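Local coordinates for OsmC-like protein (Jannaschia sp., PDB 3CJE) that probably detoxifies organic hydroperoxides by thiol chemistry, as a two-chain member of the OsmC family of hydroperoxide resistance proteins, at residues A23-N29 against M75-A80; R42-A46 against P60-L65; G69-V74 against C142-L148; V98-W102 against G112-F116. All coordinates share one frame; numbering follows the deposited sequence. Where two conformers were deposited one is given.

Interaction 1: residues A23-N29 against M75-A80. With PO4 (phosphate ion), chain B; GOL (glycerol), chain E.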
loop_
_atom_site.group_PDB
_atom_site.type_symbol
_atom_site.label_atom_id
_atom_site.label_comp_id
_atom_site.label_asym_id
_atom_site.label_seq_id
_atom_site.Cartn_x
_atom_site.Cartn_y
_atom_site.Cartn_z
ATOM N N ALA A 23 17.367 5.747 5.265
ATOM C CA ALA A 23 17.390 5.193 6.620
ATOM C C ALA A 23 18.034 6.159 7.581
ATOM O O ALA A 23 19.163 6.609 7.350
ATOM C CB ALA A 23 18.132 3.850 6.651
ATOM N N VAL A 24 17.328 6.452 8.658
ATOM C CA VAL A 24 17.856 7.245 9.755
ATOM C C VAL A 24 17.600 6.528 11.095
ATOM O O VAL A 24 16.839 5.565 11.193
ATOM C CB VAL A 24 17.258 8.673 9.769
ATOM C CG1 VAL A 24 17.499 9.365 8.409
ATOM C CG2 VAL A 24 15.796 8.643 10.087
ATOM N N GLY A 25 18.234 7.017 12.140
ATOM C CA GLY A 25 17.936 6.483 13.474
ATOM C C GLY A 25 18.207 4.979 13.511
ATOM O O GLY A 25 19.113 4.465 12.846
ATOM N N LYS A 26 17.372 4.275 14.257
ATOM C CA LYS A 26 17.522 2.829 14.388
ATOM C C LYS A 26 16.660 2.058 13.424
ATOM O O LYS A 26 17.131 1.061 12.829
ATOM C CB LYS A 26 17.154 2.417 15.808
ATOM C CG LYS A 26 18.145 2.954 16.839
ATOM C CD LYS A 26 17.682 2.624 18.219
ATOM C CE LYS A 26 18.769 3.041 19.233
ATOM N NZ LYS A 26 18.357 2.792 20.675
HETATM N N MSE A 27 15.401 2.469 13.277
HETATM C CA MSE A 27 14.480 1.804 12.338
HETATM C C MSE A 27 13.616 2.783 11.532
HETATM O O MSE A 27 12.704 2.356 10.819
HETATM C CB MSE A 27 13.579 0.769 13.058
HETATM C CG MSE A 27 14.284 -0.540 13.508
HETATM SE SE MSE A 27 15.181 -1.540 12.119
HETATM C CE MSE A 27 13.723 -2.697 11.563
ATOM N N ARG A 28 13.892 4.081 11.638
ATOM C CA ARG A 28 13.074 5.083 10.984
ATOM C C ARG A 28 13.501 5.243 9.542
ATOM O O ARG A 28 14.685 5.391 9.228
ATOM C CB ARG A 28 13.192 6.423 11.710
ATOM C CG ARG A 28 12.393 7.534 11.044
ATOM C CD ARG A 28 12.370 8.771 11.917
ATOM N NE ARG A 28 11.855 9.925 11.182
ATOM C CZ ARG A 28 10.605 10.381 11.245
ATOM N NH1 ARG A 28 9.719 9.814 12.017
ATOM N NH2 ARG A 28 10.255 11.445 10.528
ATOM N N ASN A 29 12.509 5.305 8.652
ATOM C CA ASN A 29 12.758 5.512 7.247
ATOM C C ASN A 29 12.091 6.800 6.816
ATOM O O ASN A 29 10.887 6.957 7.023
ATOM C CB ASN A 29 12.208 4.340 6.451
ATOM C CG ASN A 29 12.896 3.056 6.788
ATOM O OD1 ASN A 29 14.122 3.016 6.892
ATOM N ND2 ASN A 29 12.103 2.018 7.016
HETATM N N MSE A 75 12.705 -1.524 3.040
HETATM C CA MSE A 75 13.799 -0.985 3.857
HETATM C C MSE A 75 13.856 -1.617 5.235
HETATM O O MSE A 75 14.940 -1.952 5.729
HETATM C CB MSE A 75 13.657 0.544 3.952
HETATM C CG MSE A 75 13.904 1.221 2.674
HETATM SE SE MSE A 75 13.635 3.136 2.845
HETATM C CE MSE A 75 15.288 3.511 3.793
ATOM N N THR A 76 12.693 -1.786 5.861
ATOM C CA THR A 76 12.628 -2.396 7.170
ATOM C C THR A 76 13.211 -3.809 7.157
ATOM O O THR A 76 13.991 -4.172 8.041
ATOM C CB THR A 76 11.186 -2.346 7.726
ATOM O OG1 THR A 76 10.828 -0.962 7.909
ATOM C CG2 THR A 76 11.098 -3.071 9.073
ATOM N N GLN A 77 12.871 -4.614 6.145
ATOM C CA GLN A 77 13.390 -5.987 6.090
ATOM C C GLN A 77 14.905 -5.997 5.862
ATOM O O GLN A 77 15.625 -6.802 6.451
ATOM C CB GLN A 77 12.707 -6.795 4.982
ATOM C CG GLN A 77 11.194 -6.733 4.923
ATOM C CD GLN A 77 10.584 -7.132 6.182
ATOM O OE1 GLN A 77 11.030 -8.112 6.802
ATOM N NE2 GLN A 77 9.566 -6.388 6.611
ATOM N N ILE A 78 15.400 -5.125 4.969
ATOM C CA ILE A 78 16.841 -4.995 4.773
ATOM C C ILE A 78 17.557 -4.707 6.086
ATOM O O ILE A 78 18.553 -5.358 6.455
ATOM C CB ILE A 78 17.166 -3.933 3.724
ATOM C CG1 ILE A 78 16.690 -4.388 2.343
ATOM C CG2 ILE A 78 18.675 -3.626 3.686
ATOM C CD1 ILE A 78 16.722 -3.282 1.282
ATOM N N ARG A 79 17.036 -3.731 6.830
ATOM C CA ARG A 79 17.632 -3.329 8.089
ATOM C C ARG A 79 17.524 -4.401 9.165
ATOM O O ARG A 79 18.484 -4.600 9.907
ATOM C CB ARG A 79 17.047 -1.996 8.556
ATOM C CG ARG A 79 17.314 -0.847 7.593
ATOM C CD ARG A 79 16.647 0.446 8.036
ATOM N NE ARG A 79 17.449 1.100 9.063
ATOM C CZ ARG A 79 17.161 2.280 9.605
ATOM N NH1 ARG A 79 16.107 2.928 9.261
ATOM N NH2 ARG A 79 17.982 2.794 10.467
ATOM N N ALA A 80 16.398 -5.102 9.220
ATOM C CA ALA A 80 16.169 -6.166 10.197
ATOM C C ALA A 80 17.043 -7.394 9.925
ATOM O O ALA A 80 17.460 -8.088 10.846
ATOM C CB ALA A 80 14.701 -6.570 10.224
HETATM P P PO4 B . 14.050 5.346 15.771
HETATM O O1 PO4 B . 15.479 5.850 15.755
HETATM O O2 PO4 B . 13.742 4.750 17.131
HETATM O O3 PO4 B . 13.896 4.181 14.817
HETATM O O4 PO4 B . 13.140 6.542 15.480
HETATM C C1 GOL E . 21.251 -2.461 13.012
HETATM O O1 GOL E . 22.048 -3.614 12.775
HETATM C C2 GOL E . 19.896 -2.734 12.377
HETATM O O2 GOL E . 20.039 -2.613 10.965
HETATM C C3 GOL E . 18.804 -1.765 12.809
HETATM O O3 GOL E . 19.222 -0.407 12.764
HETATM O O HOH W 1 10.206 1.624 9.497
HETATM O O HOH W 2 13.204 0.110 9.223
#
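Arg-79, close to the C-terminal end of helix 62-81, sends its guanidinium group into the turn of the beta hairpin made by strands 13-24 and 28-37, and so illustrates how a single arginine can gather the carbonyl oxygens of a turn. The hydrogen bonds are shared between its two terminal nitrogens. NH1 donates to Arg-28 O at 2.8 Å and to Asn-29 OD1 at 3.1 Å, while NH2 reaches Val-24 O at 3.1 Å; a bend at chi3 (81°) swings the group toward these acceptors. All three lie near the guanidinium plane, yet the arginine nitrogens stand above the carbonyl planes. Arg-28 O also takes the N-H of Val-24, so one oxygen both closes the hairpin and ties it to the helix.

Both faces of the guanidinium are also occupied. Ala-23 CB sits over its centre on one side, 3.5 Å from Arg-79 CZ, and on the other lie Lys-26 O and Met-27 CA, both offset toward the rim. Apolar contacts are made by two selenomethionines: Met-27 CE reaches Thr-76 CG2 at 3.6 Å, crossing it at about a right angle, and Met-75 CE approaches Ala-23 CB at 4.0 Å.

Water supplies a third kind of link, two molecules each donating to both Met-27 O and Thr-76 OG1, whose hydroxyl is also bonded to Gly-72 O. Small molecules, probably from the crystallisation liquor, also bind here: a phosphate oxygen, O3, accepts from Met-27 N at 2.8 Å, and glycerol bridges Lys-26 O with its O3 and Arg-79 O with its O2.

Interaction 2: residues R42-A46 against P60-L65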
loop_
_atom_site.group_PDB
_atom_site.type_symbol
_atom_site.label_atom_id
_atom_site.label_comp_id
_atom_site.label_asym_id
_atom_site.label_seq_id
_atom_site.Cartn_x
_atom_site.Cartn_y
_atom_site.Cartn_z
ATOM N N ARG A 42 4.972 16.708 -4.108
ATOM C CA ARG A 42 5.853 16.008 -3.193
ATOM C C ARG A 42 5.252 15.917 -1.808
ATOM O O ARG A 42 4.578 16.837 -1.356
ATOM C CB ARG A 42 7.217 16.705 -3.096
ATOM C CG ARG A 42 8.032 16.627 -4.394
ATOM C CD ARG A 42 9.565 16.588 -4.180
ATOM N NE ARG A 42 10.256 16.075 -5.379
ATOM C CZ ARG A 42 10.868 14.888 -5.501
ATOM N NH1 ARG A 42 10.931 14.009 -4.500
ATOM N NH2 ARG A 42 11.443 14.575 -6.661
ATOM N N PHE A 43 5.515 14.808 -1.132
ATOM C CA PHE A 43 5.028 14.536 0.212
ATOM C C PHE A 43 6.165 13.935 1.042
ATOM O O PHE A 43 6.828 13.019 0.587
ATOM C CB PHE A 43 3.889 13.532 0.132
ATOM C CG PHE A 43 2.880 13.857 -0.936
ATOM C CD1 PHE A 43 1.852 14.737 -0.658
ATOM C CD2 PHE A 43 2.974 13.308 -2.216
ATOM C CE1 PHE A 43 0.932 15.073 -1.634
ATOM C CE2 PHE A 43 2.069 13.634 -3.175
ATOM C CZ PHE A 43 1.038 14.519 -2.871
ATOM N N ALA A 44 6.385 14.439 2.250
ATOM C CA ALA A 44 7.416 13.907 3.136
ATOM C C ALA A 44 6.713 12.974 4.103
ATOM O O ALA A 44 5.902 13.409 4.920
ATOM C CB ALA A 44 8.179 15.028 3.867
ATOM N N LEU A 45 7.019 11.691 4.009
ATOM C CA LEU A 45 6.416 10.700 4.882
ATOM C C LEU A 45 7.508 9.907 5.594
ATOM O O LEU A 45 8.708 10.115 5.354
ATOM C CB LEU A 45 5.485 9.790 4.080
ATOM C CG LEU A 45 4.413 10.497 3.249
ATOM C CD1 LEU A 45 3.611 9.429 2.399
ATOM C CD2 LEU A 45 3.518 11.333 4.126
ATOM N N ALA A 46 7.089 9.017 6.484
ATOM C CA ALA A 46 8.050 8.261 7.265
ATOM C C ALA A 46 7.383 7.021 7.816
ATOM O O ALA A 46 6.165 6.974 7.972
ATOM C CB ALA A 46 8.634 9.118 8.374
ATOM N N PRO A 60 -1.817 13.382 2.428
ATOM C CA PRO A 60 -1.397 12.963 1.084
ATOM C C PRO A 60 -2.449 12.112 0.394
ATOM O O PRO A 60 -3.386 11.631 1.062
ATOM C CB PRO A 60 -0.170 12.101 1.343
ATOM C CG PRO A 60 -0.158 11.806 2.745
ATOM C CD PRO A 60 -1.135 12.630 3.485
ATOM N N PRO A 61 -2.313 11.905 -0.924
ATOM C CA PRO A 61 -3.238 11.009 -1.586
ATOM C C PRO A 61 -2.954 9.550 -1.270
ATOM O O PRO A 61 -1.852 9.180 -0.851
ATOM C CB PRO A 61 -3.006 11.261 -3.088
ATOM C CG PRO A 61 -1.595 11.726 -3.154
ATOM C CD PRO A 61 -1.307 12.448 -1.857
ATOM N N PRO A 62 -3.980 8.709 -1.454
ATOM C CA PRO A 62 -3.811 7.297 -1.117
ATOM C C PRO A 62 -2.609 6.606 -1.766
ATOM O O PRO A 62 -1.931 5.790 -1.132
ATOM C CB PRO A 62 -5.124 6.674 -1.622
ATOM C CG PRO A 62 -6.123 7.749 -1.518
ATOM C CD PRO A 62 -5.362 9.011 -1.888
ATOM N N LEU A 63 -2.296 6.904 -3.031
ATOM C CA LEU A 63 -1.185 6.186 -3.681
ATOM C C LEU A 63 0.156 6.601 -3.046
ATOM O O LEU A 63 1.149 5.840 -3.138
ATOM C CB LEU A 63 -1.172 6.405 -5.195
ATOM C CG LEU A 63 -2.304 5.690 -5.959
ATOM C CD1 LEU A 63 -2.107 5.878 -7.481
ATOM C CD2 LEU A 63 -2.406 4.261 -5.585
ATOM N N ALA A 64 0.219 7.811 -2.473
ATOM C CA ALA A 64 1.454 8.235 -1.756
ATOM C C ALA A 64 1.666 7.355 -0.533
ATOM O O ALA A 64 2.781 6.937 -0.240
ATOM C CB ALA A 64 1.409 9.748 -1.317
ATOM N N LEU A 65 0.587 7.105 0.218
ATOM C CA LEU A 65 0.703 6.195 1.371
ATOM C C LEU A 65 1.118 4.799 0.897
ATOM O O LEU A 65 1.944 4.148 1.541
ATOM C CB LEU A 65 -0.589 6.174 2.179
ATOM C CG LEU A 65 -1.023 7.452 2.887
ATOM C CD1 LEU A 65 -2.269 7.123 3.773
ATOM C CD2 LEU A 65 0.050 8.022 3.731
#
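Pro-61 points its CD edge at the face of the Phe-43 ring, showing how a proline can serve a phenylalanine as an apolar partner. Pro-61 CD stands over one face of the ring, 3.7 Å from its centroid and 29° off the ring normal, a CH-pi contact displaced toward the far end of the ring, where CZ is the closest atom. CG of Phe-43 lies beside its backbone N (chi1 -46°), and from there the ring projects toward the two prolines. Pro-60 comes at the ring obliquely, its CB 3.9 Å from Phe-43 CD1, and Ala-64 CB, equally oblique, is 4.0 Å from Phe-43 CD2.

This is the seam between strand 41-47, an outermost strand of the five-stranded antiparallel sheet within the chain, and the start of helix 62-81, which packs on that sheet; Pro-61 occupies the N-cap position. Ala-64 also rests on Val-33 and Phe-17 of neighbouring strands.

Two residues further along the strand, Leu-45, here in one of two modelled conformers, divides its branches between the loop and the helix. CD2 goes to the proline side, 4.0 Å from Pro-60 CG. CD1 turns to the helix, lying 3.7 Å from Ala-64 O and 4.1 Å from Leu-65 CD2, with the two leucine side chains crossing at about a right angle. Leu-65 in turn packs on Thr-47 of the second subunit, and the backbone of Pro-60 is hydrogen-bonded to that chain.

Interaction 3: residues G69-V74 against C142-L148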
loop_
_atom_site.group_PDB
_atom_site.type_symbol
_atom_site.label_atom_id
_atom_site.label_comp_id
_atom_site.label_asym_id
_atom_site.label_seq_id
_atom_site.Cartn_x
_atom_site.Cartn_y
_atom_site.Cartn_z
ATOM N N GLY A 69 4.562 2.977 1.982
ATOM C CA GLY A 69 4.449 1.688 2.654
ATOM C C GLY A 69 5.322 0.635 2.035
ATOM O O GLY A 69 6.036 -0.093 2.704
ATOM N N LEU A 70 5.276 0.537 0.708
ATOM C CA LEU A 70 6.072 -0.473 -0.008
ATOM C C LEU A 70 7.545 -0.214 0.210
ATOM O O LEU A 70 8.275 -1.116 0.560
ATOM C CB LEU A 70 5.736 -0.403 -1.482
ATOM C CG LEU A 70 6.566 -1.350 -2.347
ATOM C CD1 LEU A 70 6.533 -2.856 -1.899
ATOM C CD2 LEU A 70 6.174 -1.164 -3.816
ATOM N N THR A 71 7.973 1.044 0.038
ATOM C CA THR A 71 9.396 1.405 0.174
ATOM C C THR A 71 9.856 1.148 1.616
ATOM O O THR A 71 10.928 0.563 1.854
ATOM C CB THR A 71 9.631 2.855 -0.259
ATOM O OG1 THR A 71 9.061 3.034 -1.579
ATOM C CG2 THR A 71 11.115 3.200 -0.276
ATOM N N GLY A 72 9.057 1.583 2.584
ATOM C CA GLY A 72 9.356 1.396 3.994
ATOM C C GLY A 72 9.411 -0.066 4.401
ATOM O O GLY A 72 10.244 -0.448 5.205
ATOM N N CYS A 73 8.536 -0.876 3.817
ATOM C CA CYS A 73 8.486 -2.332 4.115
ATOM C C CYS A 73 9.801 -2.992 3.659
ATOM O O CYS A 73 10.477 -3.683 4.429
ATOM C CB CYS A 73 7.271 -2.972 3.475
ATOM S SG CYS A 73 6.929 -4.643 4.220
ATOM N N VAL A 74 10.212 -2.699 2.432
ATOM C CA VAL A 74 11.451 -3.237 1.872
ATOM C C VAL A 74 12.636 -2.821 2.728
ATOM O O VAL A 74 13.474 -3.627 3.129
ATOM C CB VAL A 74 11.652 -2.764 0.408
ATOM C CG1 VAL A 74 13.085 -3.067 -0.101
ATOM C CG2 VAL A 74 10.600 -3.454 -0.500
ATOM N N CYS A 142 9.193 -9.322 3.108
ATOM C CA CYS A 142 8.415 -8.127 2.991
ATOM C C CYS A 142 6.982 -8.539 2.672
ATOM O O CYS A 142 6.690 -9.029 1.578
ATOM C CB CYS A 142 8.972 -7.259 1.872
ATOM S SG CYS A 142 7.942 -5.809 1.529
ATOM N N PHE A 143 6.104 -8.360 3.660
ATOM C CA PHE A 143 4.684 -8.642 3.496
ATOM C C PHE A 143 4.074 -8.078 2.219
ATOM O O PHE A 143 3.306 -8.755 1.534
ATOM C CB PHE A 143 3.903 -8.108 4.706
ATOM C CG PHE A 143 4.243 -8.795 6.013
ATOM C CD1 PHE A 143 3.644 -9.994 6.337
ATOM C CD2 PHE A 143 5.269 -8.308 6.827
ATOM C CE1 PHE A 143 3.954 -10.697 7.531
ATOM C CE2 PHE A 143 5.572 -9.014 8.028
ATOM C CZ PHE A 143 4.931 -10.184 8.346
ATOM N N LEU A 144 4.395 -6.825 1.915
ATOM C CA LEU A 144 3.827 -6.160 0.755
ATOM C C LEU A 144 4.354 -6.671 -0.569
ATOM O O LEU A 144 3.583 -6.837 -1.525
ATOM C CB LEU A 144 4.019 -4.647 0.897
ATOM C CG LEU A 144 3.403 -4.041 2.129
ATOM C CD1 LEU A 144 3.597 -2.507 2.042
ATOM C CD2 LEU A 144 1.900 -4.423 2.263
ATOM N N GLU A 145 5.650 -6.975 -0.653
ATOM C CA GLU A 145 6.187 -7.587 -1.856
ATOM C C GLU A 145 5.547 -8.931 -2.131
ATOM O O GLU A 145 5.188 -9.240 -3.278
ATOM C CB GLU A 145 7.681 -7.799 -1.755
ATOM C CG GLU A 145 8.480 -6.517 -1.874
ATOM C CD GLU A 145 9.571 -6.612 -2.921
ATOM O OE1 GLU A 145 9.570 -7.571 -3.719
ATOM O OE2 GLU A 145 10.442 -5.717 -2.902
ATOM N N GLN A 146 5.420 -9.744 -1.100
ATOM C CA GLN A 146 4.805 -11.062 -1.271
ATOM C C GLN A 146 3.317 -10.955 -1.653
ATOM O O GLN A 146 2.797 -11.787 -2.401
ATOM C CB GLN A 146 5.060 -11.943 -0.060
ATOM C CG GLN A 146 6.564 -12.296 0.104
ATOM C CD GLN A 146 7.154 -12.886 -1.195
ATOM O OE1 GLN A 146 8.031 -12.285 -1.848
ATOM N NE2 GLN A 146 6.608 -13.972 -1.608
ATOM N N THR A 147 2.643 -9.932 -1.157
ATOM C CA THR A 147 1.243 -9.640 -1.521
ATOM C C THR A 147 1.175 -9.299 -3.016
ATOM O O THR A 147 0.332 -9.813 -3.753
ATOM C CB THR A 147 0.687 -8.513 -0.646
ATOM O OG1 THR A 147 0.769 -8.926 0.730
ATOM C CG2 THR A 147 -0.753 -8.153 -1.003
ATOM N N LEU A 148 2.050 -8.375 -3.431
ATOM C CA LEU A 148 2.011 -7.853 -4.787
ATOM C C LEU A 148 2.387 -8.913 -5.823
ATOM O O LEU A 148 2.053 -8.774 -7.002
ATOM C CB LEU A 148 2.927 -6.614 -4.890
ATOM C CG LEU A 148 2.413 -5.387 -4.163
ATOM C CD1 LEU A 148 3.517 -4.334 -4.039
ATOM C CD2 LEU A 148 1.177 -4.833 -4.941
#
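Cys-73 meets Cys-142 where helix 69-74, part of the longer helix 62-81, crosses helix 143-148; the short axes come within 9.2 Å at 120° between their directions. From the backbone outward, CB of Cys-73 already touches the other segment, with Cys-142 SG at 3.5 Å and Leu-144 CD1 at 4.0 Å. SG, placed opposite its backbone N by a chi1 of -164°, then lies 3.1 Å from Cys-142 SG, well beyond the length of a disulfide bond, and 3.8 Å from Phe-143 N. Cys-142 has a second task as N-cap of its helix: its SG accepts from Glu-145 N, an N-H that points almost straight at the sulfur (163°), which fixes where the thiol sits relative to the first turn.

The rest of the contact is largely apolar. Leu-144 CD1 lies against the backbone of Gly-69, 3.5 Å from its O, and Leu-70 CD1 reaches Leu-148 CD1 at 4.0 Å, the two side chains meeting at a slant. The Glu-145 chain bends at chi2 to bring its carboxylate past Val-74 CG2, and OE2 is hydrogen-bonded to His-156 of the second subunit. Leu-144 packs on Leu-63 of that subunit, so both chains enclose this buried region. Two neighbouring cysteines, one within helix 62-81 and one at the N-cap of helix 143-148, close to the dimer interface, are consistent with the redox-active thiol pair characteristic of OsmC and Ohr peroxidases.

Interaction 4: residues V98-W102 against G112-F116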
loop_
_atom_site.group_PDB
_atom_site.type_symbol
_atom_site.label_atom_id
_atom_site.label_comp_id
_atom_site.label_asym_id
_atom_site.label_seq_id
_atom_site.Cartn_x
_atom_site.Cartn_y
_atom_site.Cartn_z
ATOM N N VAL A 98 6.622 3.418 -9.301
ATOM C CA VAL A 98 5.458 2.626 -9.648
ATOM C C VAL A 98 4.641 3.385 -10.710
ATOM O O VAL A 98 4.398 4.581 -10.575
ATOM C CB VAL A 98 4.580 2.281 -8.425
ATOM C CG1 VAL A 98 3.419 1.339 -8.830
ATOM C CG2 VAL A 98 5.438 1.621 -7.306
ATOM N N VAL A 99 4.223 2.672 -11.743
ATOM C CA VAL A 99 3.456 3.198 -12.854
ATOM C C VAL A 99 2.160 2.402 -12.957
ATOM O O VAL A 99 2.174 1.173 -12.985
ATOM C CB VAL A 99 4.197 3.132 -14.202
ATOM C CG1 VAL A 99 3.349 3.783 -15.309
ATOM C CG2 VAL A 99 5.576 3.783 -14.055
ATOM N N TRP A 100 1.046 3.133 -13.034
ATOM C CA TRP A 100 -0.254 2.588 -13.339
ATOM C C TRP A 100 -0.796 3.251 -14.591
ATOM O O TRP A 100 -0.331 4.298 -14.994
ATOM C CB TRP A 100 -1.265 2.888 -12.223
ATOM C CG TRP A 100 -0.999 2.303 -10.862
ATOM C CD1 TRP A 100 -1.469 1.103 -10.379
ATOM C CD2 TRP A 100 -0.240 2.882 -9.814
ATOM N NE1 TRP A 100 -1.047 0.916 -9.088
ATOM C CE2 TRP A 100 -0.271 1.971 -8.711
ATOM C CE3 TRP A 100 0.505 4.075 -9.680
ATOM C CZ2 TRP A 100 0.331 2.262 -7.484
ATOM C CZ3 TRP A 100 1.150 4.328 -8.488
ATOM C CH2 TRP A 100 1.056 3.430 -7.385
ATOM N N ASP A 101 -1.842 2.673 -15.148
ATOM C CA ASP A 101 -2.534 3.354 -16.224
ATOM C C ASP A 101 -4.026 3.248 -16.074
ATOM O O ASP A 101 -4.548 2.386 -15.357
ATOM C CB ASP A 101 -2.079 2.844 -17.570
ATOM C CG ASP A 101 -2.142 1.328 -17.675
ATOM O OD1 ASP A 101 -3.075 0.744 -17.113
ATOM O OD2 ASP A 101 -1.268 0.729 -18.334
ATOM N N TRP A 102 -4.701 4.176 -16.738
ATOM C CA TRP A 102 -6.151 4.199 -16.746
ATOM C C TRP A 102 -6.699 4.253 -18.160
ATOM O O TRP A 102 -6.006 4.682 -19.107
ATOM C CB TRP A 102 -6.709 5.342 -15.872
ATOM C CG TRP A 102 -6.880 6.716 -16.574
ATOM C CD1 TRP A 102 -7.951 7.144 -17.333
ATOM C CD2 TRP A 102 -5.964 7.807 -16.521
ATOM N NE1 TRP A 102 -7.728 8.427 -17.764
ATOM C CE2 TRP A 102 -6.510 8.847 -17.282
ATOM C CE3 TRP A 102 -4.710 7.983 -15.923
ATOM C CZ2 TRP A 102 -5.835 10.065 -17.463
ATOM C CZ3 TRP A 102 -4.046 9.190 -16.080
ATOM C CH2 TRP A 102 -4.616 10.217 -16.845
ATOM N N GLY A 112 -5.149 -0.136 -13.954
ATOM C CA GLY A 112 -4.344 -1.302 -13.670
ATOM C C GLY A 112 -2.893 -0.935 -13.492
ATOM O O GLY A 112 -2.480 0.177 -13.884
ATOM N N PRO A 113 -2.105 -1.862 -12.922
ATOM C CA PRO A 113 -0.698 -1.653 -12.743
ATOM C C PRO A 113 0.056 -1.820 -14.046
ATOM O O PRO A 113 -0.335 -2.652 -14.869
ATOM C CB PRO A 113 -0.335 -2.757 -11.741
ATOM C CG PRO A 113 -1.239 -3.824 -12.091
ATOM C CD PRO A 113 -2.521 -3.195 -12.430
ATOM N N LYS A 114 1.130 -1.057 -14.229
ATOM C CA LYS A 114 2.012 -1.184 -15.382
ATOM C C LYS A 114 3.421 -1.648 -15.024
ATOM O O LYS A 114 3.963 -2.558 -15.689
ATOM C CB LYS A 114 2.056 0.128 -16.147
ATOM C CG LYS A 114 2.791 0.091 -17.486
ATOM C CD LYS A 114 2.681 1.500 -18.091
ATOM C CE LYS A 114 3.095 1.597 -19.542
ATOM N NZ LYS A 114 2.292 2.715 -20.168
ATOM N N SER A 115 4.022 -1.057 -13.994
ATOM C CA SER A 115 5.411 -1.418 -13.649
ATOM C C SER A 115 5.765 -1.077 -12.221
ATOM O O SER A 115 5.258 -0.115 -11.658
ATOM C CB SER A 115 6.425 -0.786 -14.594
ATOM O OG SER A 115 6.489 0.582 -14.487
ATOM N N PHE A 116 6.651 -1.890 -11.670
ATOM C CA PHE A 116 7.232 -1.687 -10.358
ATOM C C PHE A 116 8.753 -1.837 -10.424
ATOM O O PHE A 116 9.231 -2.841 -10.921
ATOM C CB PHE A 116 6.762 -2.758 -9.379
ATOM C CG PHE A 116 5.344 -2.584 -8.888
ATOM C CD1 PHE A 116 4.266 -3.004 -9.643
ATOM C CD2 PHE A 116 5.127 -2.002 -7.630
ATOM C CE1 PHE A 116 2.956 -2.832 -9.169
ATOM C CE2 PHE A 116 3.833 -1.862 -7.163
ATOM C CZ PHE A 116 2.774 -2.236 -7.937
HETATM O O HOH W 3 -2.521 -2.120 -16.655
#
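Strands 93-105 and 108-121 form a beta hairpin with a classic bulge, which shows how an antiparallel ladder absorbs one extra residue. At the bulge, Val-99 O faces both Lys-114 and Ser-115, taking their N-H groups at 2.8 Å from Lys-114 N and 3.1 Å from Ser-115 N; both donors reach it from the same face of the carbonyl plane. The ladder is regular on each side: Val-99 N donates to Ser-115 O, and after the register shift Asp-101 and Gly-112 form a hydrogen-bonded pair with one bond in each direction, both nearly along the C=O axis.

On the face toward helix 62-81, Val-98 CG1 stands over the Phe-116 ring, 3.8 Å from its centroid and 20° off the normal, a CH-pi contact. The same methyl lies 3.4 Å above the plane of the Trp-100 ring, offset toward its rim, and is thus placed between two aromatic groups. Trp-100 CD1 in turn approaches Pro-113 CA at 3.7 Å, and its NE1 bonds to Thr-147 OG1 of the second subunit.

The other face is more polar. Lys-114 runs beside Val-99, its CD 3.7 Å from Val-99 CG1, with an extended chain that carries NZ to a salt bridge with Glu-14. Ser-115 OG rests against Val-99 CG2 at 3.4 Å. Phe-116 also pairs in a parallel ladder with a strand of the second subunit, so this bulged hairpin at the margin of the chain's own sheet belongs to a sheet continued across the interface, as in the intertwined dimers of the OsmC/Ohr family.

How the interactions relate
Interactions 1, 2 and 3 all use helix 62-81, engaged near its end, at its start and midway; interaction 4 lies beyond it, in the hairpin it packs on. Interaction 3 is the buried centre, with sulfur and aliphatic groups and no hydrogen bond across. The other three are only partly buried. Of these, interaction 2 is purely apolar, interaction 4 is a backbone ladder and interaction 1 rests on a charged side chain in a turn, with waters, a phosphate ion and glycerol around it. Interactions 3 and 4 meet where Leu-70 and Leu-148 touch Phe-116, and Leu-63 touches Trp-100 between interactions 2 and 4. Interactions 1 and 4 do not touch, their centres about 27 Å apart.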